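Beta-ketoacyl synthase (PDB 4EWG) probably catalyses the condensation that makes 3-oxoacyl-[acyl-carrier-protein], as a beta-ketoacyl synthase does. Local coordinates at residues Q286-D291 with Y391-N396; Q318-T323 with M328-L333. All coordinates share one frame; numbering follows the deposited sequence.

Contact 1 (Q286-D291 with Y391-N396)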
loop_
_atom_site.group_PDB
_atom_site.type_symbol
_atom_site.label_atom_id
_atom_site.label_comp_id
_atom_site.label_asym_id
_atom_site.label_seq_id
_atom_site.Cartn_x
_atom_site.Cartn_y
_atom_site.Cartn_z
ATOM N N GLN A 286 -12.993 -17.086 -9.588
ATOM C CA GLN A 286 -13.156 -17.175 -11.063
ATOM C C GLN A 286 -12.082 -16.400 -11.791
ATOM O O GLN A 286 -11.524 -16.865 -12.768
ATOM C CB GLN A 286 -14.495 -16.513 -11.524
ATOM C CG GLN A 286 -15.785 -17.308 -11.558
ATOM C CD GLN A 286 -17.037 -16.368 -11.665
ATOM O OE1 GLN A 286 -17.221 -15.642 -12.688
ATOM N NE2 GLN A 286 -17.885 -16.349 -10.587
ATOM N N LEU A 287 -11.858 -15.172 -11.362
ATOM C CA LEU A 287 -10.781 -14.348 -11.934
ATOM C C LEU A 287 -9.439 -15.080 -11.886
ATOM O O LEU A 287 -8.663 -15.043 -12.867
ATOM C CB LEU A 287 -10.696 -12.978 -11.227
ATOM C CG LEU A 287 -11.756 -11.947 -11.661
ATOM C CD1 LEU A 287 -11.757 -10.723 -10.758
ATOM C CD2 LEU A 287 -11.533 -11.505 -13.102
ATOM N N ALA A 288 -9.164 -15.781 -10.781
ATOM C CA ALA A 288 -7.894 -16.515 -10.664
ATOM C C ALA A 288 -7.883 -17.685 -11.657
ATOM O O ALA A 288 -6.888 -17.918 -12.359
ATOM C CB ALA A 288 -7.698 -17.032 -9.250
ATOM N N LEU A 289 -8.995 -18.423 -11.686
ATOM C CA LEU A 289 -9.147 -19.557 -12.610
ATOM C C LEU A 289 -8.999 -19.090 -14.063
ATOM O O LEU A 289 -8.294 -19.713 -14.840
ATOM C CB LEU A 289 -10.478 -20.289 -12.394
ATOM C CG LEU A 289 -10.636 -21.147 -11.114
ATOM C CD1 LEU A 289 -12.111 -21.578 -10.942
ATOM C CD2 LEU A 289 -9.732 -22.383 -11.056
ATOM N N GLU A 290 -9.620 -17.971 -14.397
ATOM C CA GLU A 290 -9.487 -17.393 -15.737
ATOM C C GLU A 290 -8.036 -16.970 -16.032
ATOM O O GLU A 290 -7.537 -17.194 -17.114
ATOM C CB GLU A 290 -10.456 -16.209 -15.927
ATOM C CG GLU A 290 -11.935 -16.601 -15.988
ATOM C CD GLU A 290 -12.882 -15.407 -16.008
ATOM O OE1 GLU A 290 -12.419 -14.258 -15.855
ATOM O OE2 GLU A 290 -14.108 -15.611 -16.200
ATOM N N ASP A 291 -7.354 -16.389 -15.045
ATOM C CA ASP A 291 -5.968 -15.979 -15.194
ATOM C C ASP A 291 -5.098 -17.213 -15.423
ATOM O O ASP A 291 -4.146 -17.162 -16.213
ATOM C CB ASP A 291 -5.522 -15.210 -13.944
ATOM C CG ASP A 291 -4.130 -14.611 -14.073
ATOM O OD1 ASP A 291 -3.755 -14.185 -15.173
ATOM O OD2 ASP A 291 -3.410 -14.579 -13.087
ATOM N N TYR A 391 -3.059 -28.755 -8.786
ATOM C CA TYR A 391 -3.249 -27.357 -8.439
ATOM C C TYR A 391 -3.947 -27.165 -7.104
ATOM O O TYR A 391 -4.904 -27.902 -6.763
ATOM C CB TYR A 391 -4.063 -26.616 -9.496
ATOM C CG TYR A 391 -3.512 -26.692 -10.909
ATOM C CD1 TYR A 391 -3.809 -27.781 -11.745
ATOM C CD2 TYR A 391 -2.730 -25.648 -11.434
ATOM C CE1 TYR A 391 -3.315 -27.833 -13.050
ATOM C CE2 TYR A 391 -2.229 -25.697 -12.730
ATOM C CZ TYR A 391 -2.517 -26.781 -13.533
ATOM O OH TYR A 391 -2.001 -26.809 -14.819
ATOM N N VAL A 392 -3.500 -26.123 -6.380
ATOM C CA VAL A 392 -4.171 -25.684 -5.191
ATOM C C VAL A 392 -4.502 -24.204 -5.241
ATOM O O VAL A 392 -3.887 -23.438 -5.985
ATOM C CB VAL A 392 -3.357 -26.025 -3.945
ATOM C CG1 VAL A 392 -3.184 -27.560 -3.883
ATOM C CG2 VAL A 392 -2.028 -25.303 -3.978
ATOM N N MET A 393 -5.499 -23.825 -4.447
ATOM C CA MET A 393 -5.931 -22.442 -4.335
ATOM C C MET A 393 -5.881 -21.985 -2.865
ATOM O O MET A 393 -6.258 -22.738 -1.949
ATOM C CB MET A 393 -7.348 -22.287 -4.892
ATOM C CG MET A 393 -7.922 -20.879 -4.813
ATOM S SD MET A 393 -9.600 -20.754 -5.515
ATOM C CE MET A 393 -9.222 -20.498 -7.246
ATOM N N SER A 394 -5.428 -20.740 -2.651
ATOM C CA SER A 394 -5.470 -20.143 -1.316
ATOM C C SER A 394 -6.183 -18.806 -1.409
ATOM O O SER A 394 -5.784 -17.935 -2.187
ATOM C CB SER A 394 -4.093 -19.932 -0.733
ATOM O OG SER A 394 -4.189 -19.383 0.586
ATOM N N ASN A 395 -7.231 -18.663 -0.607
ATOM C CA ASN A 395 -8.117 -17.489 -0.648
ATOM C C ASN A 395 -8.033 -16.651 0.616
ATOM O O ASN A 395 -7.684 -17.146 1.688
ATOM C CB ASN A 395 -9.565 -17.932 -0.829
ATOM C CG ASN A 395 -9.828 -18.506 -2.199
ATOM O OD1 ASN A 395 -9.248 -18.042 -3.198
ATOM N ND2 ASN A 395 -10.719 -19.529 -2.269
ATOM N N ASN A 396 -8.305 -15.366 0.468
ATOM C CA ASN A 396 -8.314 -14.422 1.595
ATOM C C ASN A 396 -9.265 -13.313 1.280
ATOM O O ASN A 396 -9.365 -12.860 0.128
ATOM C CB ASN A 396 -6.920 -13.822 1.856
ATOM C CG ASN A 396 -5.895 -14.874 2.194
ATOM O OD1 ASN A 396 -5.773 -15.313 3.380
ATOM N ND2 ASN A 396 -5.132 -15.274 1.200
#

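Contact 2 (Q318-T323 with M328-L333)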
loop_
_atom_site.group_PDB
_atom_site.type_symbol
_atom_site.label_atom_id
_atom_site.label_comp_id
_atom_site.label_asym_id
_atom_site.label_seq_id
_atom_site.Cartn_x
_atom_site.Cartn_y
_atom_site.Cartn_z
ATOM N N GLN A 318 -20.295 -20.447 0.938
ATOM C CA GLN A 318 -21.206 -20.314 -0.209
ATOM C C GLN A 318 -20.408 -19.966 -1.441
ATOM O O GLN A 318 -20.633 -20.532 -2.495
ATOM C CB GLN A 318 -22.253 -19.229 0.029
ATOM C CG GLN A 318 -23.188 -19.473 1.198
ATOM C CD GLN A 318 -23.934 -18.203 1.640
ATOM O OE1 GLN A 318 -23.454 -17.093 1.446
ATOM N NE2 GLN A 318 -25.109 -18.371 2.241
ATOM N N ALA A 319 -19.486 -19.012 -1.318
ATOM C CA ALA A 319 -18.643 -18.584 -2.446
ATOM C C ALA A 319 -17.847 -19.760 -3.006
ATOM O O ALA A 319 -17.719 -19.911 -4.225
ATOM C CB ALA A 319 -17.706 -17.448 -2.014
ATOM N N THR A 320 -17.307 -20.581 -2.116
ATOM C CA THR A 320 -16.509 -21.722 -2.518
ATOM C C THR A 320 -17.388 -22.812 -3.177
ATOM O O THR A 320 -17.026 -23.354 -4.205
ATOM C CB THR A 320 -15.753 -22.319 -1.317
ATOM O OG1 THR A 320 -15.091 -21.268 -0.586
ATOM C CG2 THR A 320 -14.753 -23.364 -1.787
ATOM N N ALA A 321 -18.548 -23.088 -2.588
ATOM C CA ALA A 321 -19.483 -24.085 -3.150
ATOM C C ALA A 321 -19.937 -23.630 -4.506
ATOM O O ALA A 321 -19.996 -24.422 -5.454
ATOM C CB ALA A 321 -20.681 -24.289 -2.241
ATOM N N ARG A 322 -20.246 -22.338 -4.610
ATOM C CA ARG A 322 -20.687 -21.753 -5.876
ATOM C C ARG A 322 -19.634 -21.972 -6.963
ATOM O O ARG A 322 -19.971 -22.258 -8.087
ATOM C CB ARG A 322 -20.955 -20.245 -5.701
ATOM N N THR A 323 -18.356 -21.829 -6.632
ATOM C CA THR A 323 -17.286 -21.986 -7.634
ATOM C C THR A 323 -16.959 -23.457 -7.930
ATOM O O THR A 323 -16.718 -23.837 -9.078
ATOM C CB THR A 323 -16.002 -21.296 -7.188
ATOM O OG1 THR A 323 -16.276 -19.928 -6.859
ATOM C CG2 THR A 323 -14.913 -21.369 -8.316
ATOM N N MET A 328 -15.347 -30.030 -2.907
ATOM C CA MET A 328 -14.029 -29.399 -2.708
ATOM C C MET A 328 -13.503 -29.600 -1.296
ATOM O O MET A 328 -14.146 -29.178 -0.317
ATOM C CB MET A 328 -14.086 -27.907 -3.037
ATOM C CG MET A 328 -12.790 -27.145 -2.748
ATOM S SD MET A 328 -11.378 -27.788 -3.671
ATOM C CE MET A 328 -11.676 -27.183 -5.320
ATOM N N PRO A 329 -12.334 -30.237 -1.174
ATOM C CA PRO A 329 -11.674 -30.275 0.136
ATOM C C PRO A 329 -11.192 -28.888 0.532
ATOM O O PRO A 329 -10.649 -28.144 -0.314
ATOM C CB PRO A 329 -10.492 -31.225 -0.081
ATOM C CG PRO A 329 -10.861 -32.024 -1.296
ATOM C CD PRO A 329 -11.608 -31.057 -2.166
ATOM N N ILE A 330 -11.386 -28.546 1.797
ATOM C CA ILE A 330 -11.083 -27.218 2.288
ATOM C C ILE A 330 -10.740 -27.318 3.759
ATOM O O ILE A 330 -11.262 -28.178 4.464
ATOM C CB ILE A 330 -12.304 -26.261 2.050
ATOM C CG1 ILE A 330 -12.001 -24.820 2.444
ATOM C CG2 ILE A 330 -13.533 -26.738 2.806
ATOM C CD1 ILE A 330 -12.966 -23.800 1.838
ATOM N N SER A 331 -9.815 -26.476 4.211
ATOM C CA SER A 331 -9.552 -26.310 5.652
ATOM C C SER A 331 -8.889 -24.959 5.932
ATOM O O SER A 331 -8.441 -24.268 5.017
ATOM C CB SER A 331 -8.705 -27.458 6.216
ATOM O OG SER A 331 -7.400 -27.436 5.701
ATOM N N SER A 332 -8.866 -24.593 7.211
ATOM C CA SER A 332 -8.407 -23.281 7.670
ATOM C C SER A 332 -7.279 -23.441 8.640
ATOM O O SER A 332 -7.462 -24.032 9.698
ATOM C CB SER A 332 -9.546 -22.549 8.362
ATOM O OG SER A 332 -9.076 -21.383 8.987
ATOM N N LEU A 333 -6.108 -22.908 8.286
ATOM C CA LEU A 333 -4.951 -22.926 9.165
ATOM C C LEU A 333 -5.112 -21.960 10.326
ATOM O O LEU A 333 -4.337 -21.996 11.276
ATOM C CB LEU A 333 -3.679 -22.585 8.363
ATOM C CG LEU A 333 -3.246 -23.677 7.375
ATOM C CD1 LEU A 333 -2.207 -23.192 6.376
ATOM C CD2 LEU A 333 -2.783 -24.936 8.106
#

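Contact 1 (Q286-D291 with Y391-N396)
A288 and L289, on consecutive positions of helix 278-291, meet the strand through a single methyl group, the CE of M393. The methyl of A288 points at the strand, and its CB comes to 4.3 Å from CE of M393. CA of A288 and CA of M393 are 8.9 Å apart, and the long M393 side chain bridges most of that distance. L289, next along, sets off to one side of the strand, yet its branch point comes nearer, CG lying 4.2 Å from CE of M393. The side chains of L289 and M393 cross at about a right angle. M393 spans the gap because its chain leaves the strand fully extended, CG anti to the backbone N (chi1 179°) and SD anti in turn; only the last torsion bends it (chi3 -85°), turning CE onto the helix. No hydrogen bond crosses, so this is purely apolar packing. At the helix end, D291 forms a salt bridge with K186 of the second subunit. The helix lies over one face of the large mixed sheet: A288 also rests on S405 and I407 of strand 402-409, L289 on I299 of strand 299-303, while V392 faces the other way, toward helix 344-358.

Contact 2 (Q318-T323 with M328-L333)
Four residues separate helical segment 318-323 from 328-333, which leaves the turn at M328, runs as a short strand from P329 and then heads toward another helix. Within the helix, R322 N bonds to Q318 O at 2.8 Å and T323 N to A319 O at 3.1 Å. No hydrogen bond joins the two segments; they meet through side chains alone. T320 is the one helix residue that touches the strand side, directing its methyl at two partners. CG2 of T320 lies anti to the backbone N, which brings it to 4.1 Å from CD1 of I330. The same CG2 of T320 is 4.4 Å from CG of M328. T320 and I330 reach toward each other tip to tip: CG1 of I330 is anti to its own backbone N (chi1 -175°) and chi2 is again extended, so CD1 stands at the far end of a straight chain. CD1 of I330 is also 4.1 Å from OG1 of T320, a van der Waals contact; the hydroxyl's hydrogen bond goes to O of E316, one turn back. M328 comes in differently, touching with the middle of its chain, while its side chain also packs on I299 and V302. Farther along, S332 OG makes a weak cap to K334 N ahead of helix 334-337 and bonds G306 O. The whole is the second half of a beta-alpha-beta crossover, strand 299-303, helix 310-324, strand 329-331, in the C-terminal half of a thiolase-like fold, with the returning strand parallel to and beside the first.

Contacts 1 and 2 have centres 12 Å apart and share the large mixed sheet, in which strand 299-303 sits between 391-398 and 329-331. Along the chain the order is 286-291, 318-323, 328-333, 391-396, so contact 2 falls wholly between the two halves of contact 1. The helices 278-291 and 310-324 pack against each other: CD1 of L289 lies 3.8 Å from CG2 of T323, and M285 touches both T320 and T323. The two helices thus pack side by side over the sheet, which ties the early part of the C-terminal half of this ketosynthase fold to one of its last strands. Both contacts lie away from the calcium site at H249.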